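Local coordinates for protein nucleoside hydrolase, putative (Trypanosoma brucei, PDB 3FZ0) that belongs to the nucleoside hydrolase family, with an open alpha/beta fold built on a largely parallel central sheet, and binds a calcium ion, at residues A20-L25 / V285-A290; E113-L118 / A141-L146; A121-S124 / V128-L131; P160-M165 / K197-P202. The protein carries 2 engineered substitutions. All blocks are in the same frame, centred on the assembly; numbering follows the deposited sequence.

Interaction 1: residues A20-L25 / V285-A290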
# COMPACT_ATOMS: atom_id res chain seq x y z
N ALA B 20 12.35 2.35 32.40
CA ALA B 20 12.64 2.32 33.83
C ALA B 20 12.86 3.72 34.39
O ALA B 20 12.28 4.03 35.42
CB ALA B 20 13.83 1.41 34.15
N ILE B 21 13.68 4.55 33.73
CA ILE B 21 13.89 5.95 34.14
C ILE B 21 12.54 6.70 34.16
O ILE B 21 12.26 7.47 35.09
CB ILE B 21 14.88 6.72 33.20
CG1 ILE B 21 16.27 6.05 33.19
CG2 ILE B 21 14.97 8.24 33.58
CD1 ILE B 21 16.96 5.99 34.55
N ALA B 22 11.71 6.47 33.15
CA ALA B 22 10.38 7.11 33.10
C ALA B 22 9.48 6.73 34.30
O ALA B 22 8.81 7.60 34.90
CB ALA B 22 9.67 6.81 31.79
N ILE B 23 9.46 5.44 34.64
CA ILE B 23 8.64 4.97 35.76
C ILE B 23 9.21 5.51 37.07
O ILE B 23 8.46 5.91 37.96
CB ILE B 23 8.48 3.41 35.76
CG1 ILE B 23 7.74 2.96 34.48
CG2 ILE B 23 7.76 2.94 36.99
CD1 ILE B 23 7.95 1.52 34.06
N MET B 24 10.53 5.57 37.16
CA MET B 24 11.22 6.17 38.29
C MET B 24 10.81 7.63 38.44
O MET B 24 10.59 8.11 39.56
CB MET B 24 12.74 6.03 38.16
CG MET B 24 13.27 4.58 38.30
SD MET B 24 15.08 4.43 38.11
CE MET B 24 15.63 4.52 39.79
N LEU B 25 10.66 8.32 37.33
CA LEU B 25 10.31 9.73 37.35
C LEU B 25 8.88 9.88 37.86
O LEU B 25 8.62 10.67 38.81
CB LEU B 25 10.51 10.35 35.98
CG LEU B 25 10.62 11.87 35.78
CD1 LEU B 25 11.05 12.15 34.34
CD2 LEU B 25 9.34 12.56 36.04
N VAL B 285 10.93 11.67 28.88
CA VAL B 285 10.40 12.95 28.39
C VAL B 285 8.86 12.89 28.32
O VAL B 285 8.15 13.85 28.68
CB VAL B 285 11.07 13.36 27.02
CG1 VAL B 285 10.52 14.69 26.48
CG2 VAL B 285 12.58 13.49 27.16
N ALA B 286 8.33 11.76 27.88
CA ALA B 286 6.89 11.60 27.78
C ALA B 286 6.24 11.65 29.17
O ALA B 286 5.25 12.37 29.37
CB ALA B 286 6.56 10.27 27.06
N VAL B 287 6.77 10.88 30.13
CA VAL B 287 6.29 10.97 31.53
C VAL B 287 6.34 12.41 32.06
O VAL B 287 5.38 12.87 32.69
CB VAL B 287 7.00 9.97 32.51
CG1 VAL B 287 6.60 10.22 33.94
CG2 VAL B 287 6.65 8.51 32.12
N LEU B 288 7.41 13.14 31.77
CA LEU B 288 7.48 14.54 32.18
C LEU B 288 6.35 15.39 31.58
O LEU B 288 5.74 16.23 32.27
CB LEU B 288 8.84 15.13 31.82
CG LEU B 288 9.04 16.58 32.24
CD1 LEU B 288 9.32 16.62 33.70
CD2 LEU B 288 10.20 17.14 31.45
N VAL B 289 6.07 15.18 30.30
CA VAL B 289 5.01 15.92 29.63
C VAL B 289 3.67 15.66 30.32
O VAL B 289 2.89 16.58 30.50
CB VAL B 289 4.97 15.65 28.12
CG1 VAL B 289 3.67 16.13 27.48
CG2 VAL B 289 6.16 16.32 27.45
N ALA B 290 3.42 14.41 30.69
CA ALA B 290 2.16 14.01 31.31
C ALA B 290 1.94 14.66 32.64
O ALA B 290 0.85 15.08 32.96
CB ALA B 290 2.11 12.51 31.50

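Interaction 2: residues E113-L118 / A141-L146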
# COMPACT_ATOMS: atom_id res chain seq x y z
N GLU B 113 -7.24 -5.06 32.27
CA GLU B 113 -6.87 -4.29 33.45
C GLU B 113 -7.05 -2.78 33.25
O GLU B 113 -7.54 -2.10 34.15
CB GLU B 113 -5.45 -4.62 33.86
CG GLU B 113 -4.92 -3.74 35.01
CD GLU B 113 -5.64 -3.95 36.37
OE1 GLU B 113 -6.45 -4.91 36.55
OE2 GLU B 113 -5.36 -3.14 37.28
N ILE B 114 -6.65 -2.26 32.09
CA ILE B 114 -6.97 -0.88 31.75
C ILE B 114 -8.49 -0.62 31.94
O ILE B 114 -8.87 0.38 32.56
CB ILE B 114 -6.50 -0.48 30.33
CG1 ILE B 114 -4.98 -0.47 30.27
CG2 ILE B 114 -7.07 0.88 29.96
CD1 ILE B 114 -4.38 -0.46 28.84
N LEU B 115 -9.33 -1.54 31.44
CA LEU B 115 -10.79 -1.37 31.49
C LEU B 115 -11.30 -1.43 32.92
O LEU B 115 -12.25 -0.73 33.28
CB LEU B 115 -11.52 -2.41 30.60
CG LEU B 115 -11.11 -2.37 29.11
CD1 LEU B 115 -11.98 -3.35 28.31
CD2 LEU B 115 -11.18 -0.96 28.51
N LYS B 116 -10.66 -2.28 33.72
CA LYS B 116 -11.06 -2.44 35.12
C LYS B 116 -10.72 -1.17 35.92
O LYS B 116 -11.57 -0.64 36.64
CB LYS B 116 -10.41 -3.69 35.71
CG LYS B 116 -10.61 -3.85 37.21
CD LYS B 116 -9.91 -5.11 37.71
CE LYS B 116 -9.13 -4.87 38.99
NZ LYS B 116 -10.11 -4.76 40.09
N ILE B 117 -9.51 -0.67 35.76
CA ILE B 117 -9.12 0.61 36.35
C ILE B 117 -10.03 1.75 35.92
O ILE B 117 -10.49 2.52 36.77
CB ILE B 117 -7.64 0.91 36.06
CG1 ILE B 117 -6.77 0.03 36.96
CG2 ILE B 117 -7.27 2.43 36.23
CD1 ILE B 117 -5.50 -0.33 36.26
N LEU B 118 -10.31 1.86 34.63
CA LEU B 118 -11.20 2.91 34.14
C LEU B 118 -12.58 2.78 34.73
O LEU B 118 -13.22 3.77 35.07
CB LEU B 118 -11.28 2.92 32.61
CG LEU B 118 -10.00 3.29 31.86
CD1 LEU B 118 -10.22 3.20 30.36
CD2 LEU B 118 -9.49 4.68 32.28
N ALA B 141 -4.91 -0.03 22.20
CA ALA B 141 -5.84 -0.21 21.10
C ALA B 141 -6.83 -1.28 21.42
O ALA B 141 -8.01 -1.13 21.13
CB ALA B 141 -5.09 -0.56 19.83
N LEU B 142 -6.35 -2.37 22.01
CA LEU B 142 -7.17 -3.55 22.29
C LEU B 142 -8.25 -3.18 23.32
O LEU B 142 -9.45 -3.47 23.11
CB LEU B 142 -6.26 -4.66 22.81
CG LEU B 142 -6.46 -6.13 22.52
CD1 LEU B 142 -6.96 -6.33 21.11
CD2 LEU B 142 -5.13 -6.82 22.69
N ALA B 143 -7.82 -2.48 24.39
CA ALA B 143 -8.75 -1.94 25.37
C ALA B 143 -9.76 -0.99 24.73
O ALA B 143 -10.98 -1.12 24.94
CB ALA B 143 -8.02 -1.27 26.49
N LEU B 144 -9.25 -0.06 23.92
CA LEU B 144 -10.13 0.85 23.17
C LEU B 144 -11.23 0.21 22.34
O LEU B 144 -12.37 0.66 22.42
CB LEU B 144 -9.34 1.82 22.30
CG LEU B 144 -8.81 3.07 22.99
CD1 LEU B 144 -7.68 3.57 22.12
CD2 LEU B 144 -9.88 4.16 23.15
N ARG B 145 -10.91 -0.83 21.54
CA ARG B 145 -11.96 -1.48 20.71
C ARG B 145 -12.97 -2.28 21.56
O ARG B 145 -14.10 -2.45 21.14
CB ARG B 145 -11.39 -2.34 19.58
CG ARG B 145 -10.25 -1.70 18.80
CD ARG B 145 -10.68 -0.57 17.82
NE ARG B 145 -11.94 -0.90 17.20
CZ ARG B 145 -13.09 -0.28 17.46
NH1 ARG B 145 -13.08 0.75 18.32
NH2 ARG B 145 -14.23 -0.68 16.86
N LEU B 146 -12.57 -2.75 22.73
CA LEU B 146 -13.49 -3.49 23.59
C LEU B 146 -14.53 -2.64 24.32
O LEU B 146 -15.68 -3.08 24.53
CB LEU B 146 -12.73 -4.31 24.64
CG LEU B 146 -12.20 -5.66 24.21
CD1 LEU B 146 -11.29 -6.13 25.32
CD2 LEU B 146 -13.35 -6.66 23.94

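Interaction 3: residues A121-S124 / V128-L131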
# COMPACT_ATOMS: atom_id res chain seq x y z
N ALA B 121 -12.39 3.88 38.37
CA ALA B 121 -11.92 5.26 38.49
C ALA B 121 -12.98 6.20 38.98
O ALA B 121 -14.13 6.16 38.52
CB ALA B 121 -11.38 5.75 37.16
N GLU B 122 -12.56 7.08 39.89
CA GLU B 122 -13.45 8.08 40.48
C GLU B 122 -12.88 9.50 40.28
O GLU B 122 -12.42 10.11 41.24
CB GLU B 122 -13.71 7.75 41.96
CG GLU B 122 -14.56 6.47 42.17
CD GLU B 122 -14.46 5.92 43.61
OE1 GLU B 122 -13.32 5.82 44.12
OE2 GLU B 122 -15.51 5.59 44.22
N PRO B 123 -12.91 10.01 39.03
CA PRO B 123 -12.33 11.33 38.79
C PRO B 123 -13.12 12.43 39.49
O PRO B 123 -14.33 12.31 39.66
CB PRO B 123 -12.39 11.50 37.26
CG PRO B 123 -13.44 10.59 36.82
CD PRO B 123 -13.49 9.44 37.79
N SER B 124 -12.42 13.47 39.91
CA SER B 124 -13.04 14.63 40.54
C SER B 124 -12.22 15.87 40.16
O SER B 124 -11.28 15.79 39.35
CB SER B 124 -13.13 14.45 42.08
OG SER B 124 -11.87 14.15 42.70
N VAL B 128 -7.26 13.11 38.92
CA VAL B 128 -7.31 12.97 37.48
C VAL B 128 -6.49 11.73 37.10
O VAL B 128 -5.38 11.48 37.63
CB VAL B 128 -6.85 14.27 36.76
CG1 VAL B 128 -5.32 14.44 36.80
CG2 VAL B 128 -7.31 14.27 35.34
N TYR B 129 -7.06 10.93 36.21
CA TYR B 129 -6.40 9.73 35.74
C TYR B 129 -5.78 9.99 34.39
O TYR B 129 -6.39 10.65 33.54
CB TYR B 129 -7.41 8.59 35.62
CG TYR B 129 -7.96 8.13 36.95
CD1 TYR B 129 -8.92 8.89 37.63
CD2 TYR B 129 -7.56 6.93 37.51
CE1 TYR B 129 -9.45 8.45 38.87
CE2 TYR B 129 -8.09 6.48 38.75
CZ TYR B 129 -9.01 7.25 39.42
OH TYR B 129 -9.53 6.80 40.64
N GLN B 130 -4.56 9.48 34.19
CA GLN B 130 -3.84 9.64 32.92
C GLN B 130 -3.21 8.31 32.50
O GLN B 130 -2.80 7.50 33.36
CB GLN B 130 -2.74 10.70 33.07
CG GLN B 130 -3.24 12.08 33.32
CD GLN B 130 -2.13 13.10 33.43
OE1 GLN B 130 -1.47 13.21 34.46
NE2 GLN B 130 -1.94 13.89 32.38
N LEU B 131 -3.17 8.09 31.19
CA LEU B 131 -2.55 6.91 30.65
C LEU B 131 -1.35 7.43 29.92
O LEU B 131 -1.49 8.31 29.08
CB LEU B 131 -3.49 6.19 29.69
CG LEU B 131 -3.21 4.74 29.22
CD1 LEU B 131 -4.33 4.30 28.32
CD2 LEU B 131 -1.92 4.59 28.47

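Interaction 4: residues P160-M165 / K197-P202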
# COMPACT_ATOMS: atom_id res chain seq x y z
N PRO B 160 -4.54 16.44 29.74
CA PRO B 160 -4.52 15.33 28.81
C PRO B 160 -4.72 14.00 29.49
O PRO B 160 -4.03 13.70 30.46
CB PRO B 160 -3.10 15.38 28.24
CG PRO B 160 -2.72 16.81 28.34
CD PRO B 160 -3.29 17.21 29.67
N GLY B 161 -5.65 13.21 28.96
CA GLY B 161 -5.88 11.84 29.40
C GLY B 161 -4.88 10.82 28.87
O GLY B 161 -4.66 9.76 29.48
N ILE B 162 -4.30 11.11 27.72
CA ILE B 162 -3.32 10.17 27.16
C ILE B 162 -2.10 10.89 26.61
O ILE B 162 -2.17 11.86 25.87
CB ILE B 162 -3.98 9.14 26.15
CG1 ILE B 162 -2.96 8.11 25.64
CG2 ILE B 162 -4.72 9.85 25.01
CD1 ILE B 162 -3.58 6.90 24.90
N VAL B 163 -0.95 10.43 27.05
CA VAL B 163 0.33 10.91 26.52
C VAL B 163 1.09 9.70 26.01
O VAL B 163 1.19 8.71 26.70
CB VAL B 163 1.11 11.65 27.58
CG1 VAL B 163 2.31 12.27 26.98
CG2 VAL B 163 0.24 12.71 28.22
N ILE B 164 1.57 9.77 24.78
CA ILE B 164 2.25 8.61 24.17
C ILE B 164 3.67 8.92 23.71
O ILE B 164 3.95 9.99 23.12
CB ILE B 164 1.40 8.02 23.00
CG1 ILE B 164 1.25 9.01 21.83
CG2 ILE B 164 0.03 7.56 23.53
CD1 ILE B 164 0.56 8.43 20.60
N MET B 165 4.60 8.02 23.99
CA MET B 165 5.93 8.17 23.35
C MET B 165 5.88 7.39 22.05
O MET B 165 5.90 6.17 22.05
CB MET B 165 7.10 7.73 24.25
CG MET B 165 8.43 8.23 23.73
SD MET B 165 8.95 7.35 22.24
CE MET B 165 9.53 8.69 21.20
N LYS B 197 -12.86 8.50 18.99
CA LYS B 197 -13.75 9.61 19.30
C LYS B 197 -14.06 9.60 20.79
O LYS B 197 -14.48 8.59 21.35
CB LYS B 197 -15.09 9.49 18.53
CG LYS B 197 -14.99 9.48 17.01
CD LYS B 197 -14.28 10.73 16.45
CE LYS B 197 -14.17 10.65 14.92
NZ LYS B 197 -13.36 9.44 14.52
N GLY B 198 -13.86 10.74 21.44
CA GLY B 198 -14.28 10.89 22.80
C GLY B 198 -13.18 11.07 23.83
O GLY B 198 -13.45 10.94 25.02
N TRP B 199 -11.95 11.35 23.40
CA TRP B 199 -10.92 11.82 24.32
C TRP B 199 -11.35 13.20 24.79
O TRP B 199 -11.85 14.00 24.00
CB TRP B 199 -9.58 11.97 23.62
CG TRP B 199 -8.91 10.73 23.13
CD1 TRP B 199 -8.58 10.45 21.84
CD2 TRP B 199 -8.42 9.63 23.91
NE1 TRP B 199 -7.93 9.24 21.75
CE2 TRP B 199 -7.81 8.71 23.01
CE3 TRP B 199 -8.40 9.34 25.27
CZ2 TRP B 199 -7.22 7.53 23.44
CZ3 TRP B 199 -7.82 8.15 25.70
CH2 TRP B 199 -7.24 7.26 24.77
N LYS B 200 -11.15 13.48 26.08
CA LYS B 200 -11.43 14.81 26.62
C LYS B 200 -10.44 15.87 26.11
O LYS B 200 -10.79 17.04 25.98
CB LYS B 200 -11.42 14.78 28.15
CG LYS B 200 -12.70 14.21 28.80
CD LYS B 200 -12.94 14.91 30.14
CE LYS B 200 -13.58 14.02 31.22
NZ LYS B 200 -12.55 13.31 32.05
N CYS B 201 -9.22 15.43 25.82
CA CYS B 201 -8.18 16.28 25.27
C CYS B 201 -7.48 15.54 24.16
O CYS B 201 -7.32 14.32 24.25
CB CYS B 201 -7.09 16.60 26.31
SG CYS B 201 -7.31 18.10 27.25
N PRO B 202 -7.01 16.26 23.14
CA PRO B 202 -6.24 15.60 22.07
C PRO B 202 -5.09 14.78 22.65
O PRO B 202 -4.51 15.17 23.66
CB PRO B 202 -5.64 16.78 21.29
CG PRO B 202 -6.59 17.92 21.57
CD PRO B 202 -7.14 17.72 22.93

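Interaction 1: residues A20-L25 / V285-A290
The carbonyl oxygen Ala22 O is touched by both methyls of Val287, with CG1 and CG2 each 3.6 Å away. These are packing contacts. No hydrogen bond joins the two segments. The pair belongs to helices 17-27 and 282-291 of the nucleoside hydrolase alpha/beta fold. Both helices start at the calcium site. Asp14, just before the first helix, and Asp19 in its first turn bind the metal, as does Asp283 in the first turn of the second. The helices run nearly side by side, their axes 8.8 Å apart and inclined by 24°. The small Ala22 sits where the backbones are nearest, with its CA 5.8 Å from Val287 CA. Its methyl, Ala22 CB, meets Val287 CG2 at 3.5 Å. Val287 CG2 lies beside its own backbone N, while CG1 is anti to that N (chi1 173°). The fork thus spreads over Ala22 and also reaches the next turn. There Leu25 slides past Val287 in the opposite direction. All the touching residues are buried. Beyond the pair, Ala22 also packs on Leu134, another calcium-site residue, and Leu288 packs on Phe348 of helix 345-356. The two methyls of Leu25 divide their work. CD2 lies 4.2 Å from Val287 CG1, and CD1 is 4.5 Å from Leu288 CB.

Interaction 2: residues E113-L118 / A141-L146
Leu115 and Ala143 mark the closest backbone approach of two helices, CA to CA 6.5 Å, where the axes cross at -58° and come within 9.7 Å. The contact is apolar, and Leu115 carries most of it. Its CG is beside its own backbone N and anti to the carbonyl carbon (chi1 -58°), which extends the side chain toward helix 138-146. The two methyls then part. Leu115 CD2 rests on Ala143, 3.8 Å from CB and close to the carbonyl oxygen as well. Leu115 CD1 turns to the next turn of that helix and lies 3.9 Å from Leu146 CB. It also meets Leu146 CD1 at 4.1 Å, and the two leucine side chains cross at about a right angle. Helix 110-120 leads into strand 127-133, and helix 138-146 is the crossover from that strand to its parallel neighbour 162-165. The second helix thus belongs to a beta-alpha-beta crossover, and the contact packs it on the helix that leads into its first strand. Ile114 adds its branch methyl beside Leu115, with CG2 4.2 Å from Ala143 CB. The helix 138-146 also faces the second subunit. Leu146 packs on Leu146 of that subunit, and Arg145 packs on its Leu142. On the side of helix 110-120, Ile117 reaches Ile35 and Ala36 of strand 32-39.

Interaction 3: residues A121-S124 / V128-L131
Tyr129 has its ring carbon CG anti to the carbonyl carbon and beside the backbone N (chi1 -67°), and this sends the ring from strand 127-133 back to Ala121 and Glu122. Ala121 is the first residue to leave helical backbone angles after helix 110-120. Its methyl lies over the middle of one face of the tyrosine. Ala121 CB is 3.6 Å from the centroid of the Tyr129 ring and 12° off the ring normal, a CH-pi contact. The nearest ring atom is Tyr129 CZ, also 3.6 Å from Ala121 CB. The next residue makes the polar bond. Glu122 N donates to Tyr129 OH at 3.1 Å, with an N-H...O angle of 173°, so the bond is nearly straight. Pro123 is close too, with its N 3.8 Å from Tyr129 CE1. The connection is a tight helix-to-strand link, folded back so that Pro123 CA comes 5.4 Å from Val128 CA. The strand that holds the tyrosine lies inside the central sheet, and Tyr129 has a backbone hydrogen bond with Gly155. Its side chain also touches Lys8 and Leu154. Lys153 NZ hydrogen-bonds to the carbonyl oxygen of Ala121. The phenol thus has two roles. Its ring takes a methyl over the face, and its oxygen acts as acceptor for a backbone N-H just past the helix end. Together they should limit both the tilt and the reach of the side chain.

Interaction 4: residues P160-M165 / K197-P202
Pro160 and Cys201 bring the two backbones nearest, with CA atoms 5.2 Å apart, at the approaches to two neighbouring parallel strands. Residues 160-161 lead into strand 162-165, and residues 197-202 form the loop just before strand 203-206. The segments meet by packing, without a hydrogen bond between them. At the near point Pro160 CA touches Cys201 CB at 3.8 Å, and Cys201 SG lies 4.1 Å from Pro160 N. The main side-chain contact is Ile162 on Trp199. Ile162 CG2 stands over one face of the indole, 3.5 Å from the centroid of its six-membered ring and 6° off the normal. This is a CH-pi contact. The methyl sits over the benzene half, toward the rim of the whole indole. Ile162 has CG1 anti to its backbone N (chi1 -176°), which places CG2 between N and the carbonyl carbon, facing the ring. The longer branch passes beyond the rim of the ring, with Ile162 CD1 3.7 Å from Trp199 CH2. The indole is fixed at its other end, where Trp199 NE1 donates to Val193 O of helix 187-195. His196 also meets it edge-to-face. The whole contact belongs to a beta-alpha-beta crossover, in which the chain leaves strand 162-165, passes through helices 181-185 and 187-195, and returns as strand 203-206. Ile162 has a backbone hydrogen bond with Gln204 of that strand, while Val163 packs on Ala290 of helix 282-291.

In the fold
From the N terminus, residues 20-25 open interaction 1, which joins helix 17-27 to helix 282-291 and closes only at 285-290, some 260 residues later. The other three contacts all fall within that span. Interaction 2, from 113-118 to 141-146, joins helix 110-120 to helix 138-146. Interaction 3 lies between its two halves, as the short link from helix 110-120 to strand 127-133. Interaction 4 follows in series, from 160-165 to 197-202. No two contacts cross. Interactions 3 and 4 share the central sheet, where Leu131 N hydrogen-bonds to Gly161 O. Gln130 NE2 joins three contacts by hydrogen-bonding to Pro160 O and Ala290 O. Interactions 2 and 4 meet where Leu144 packs on Trp199.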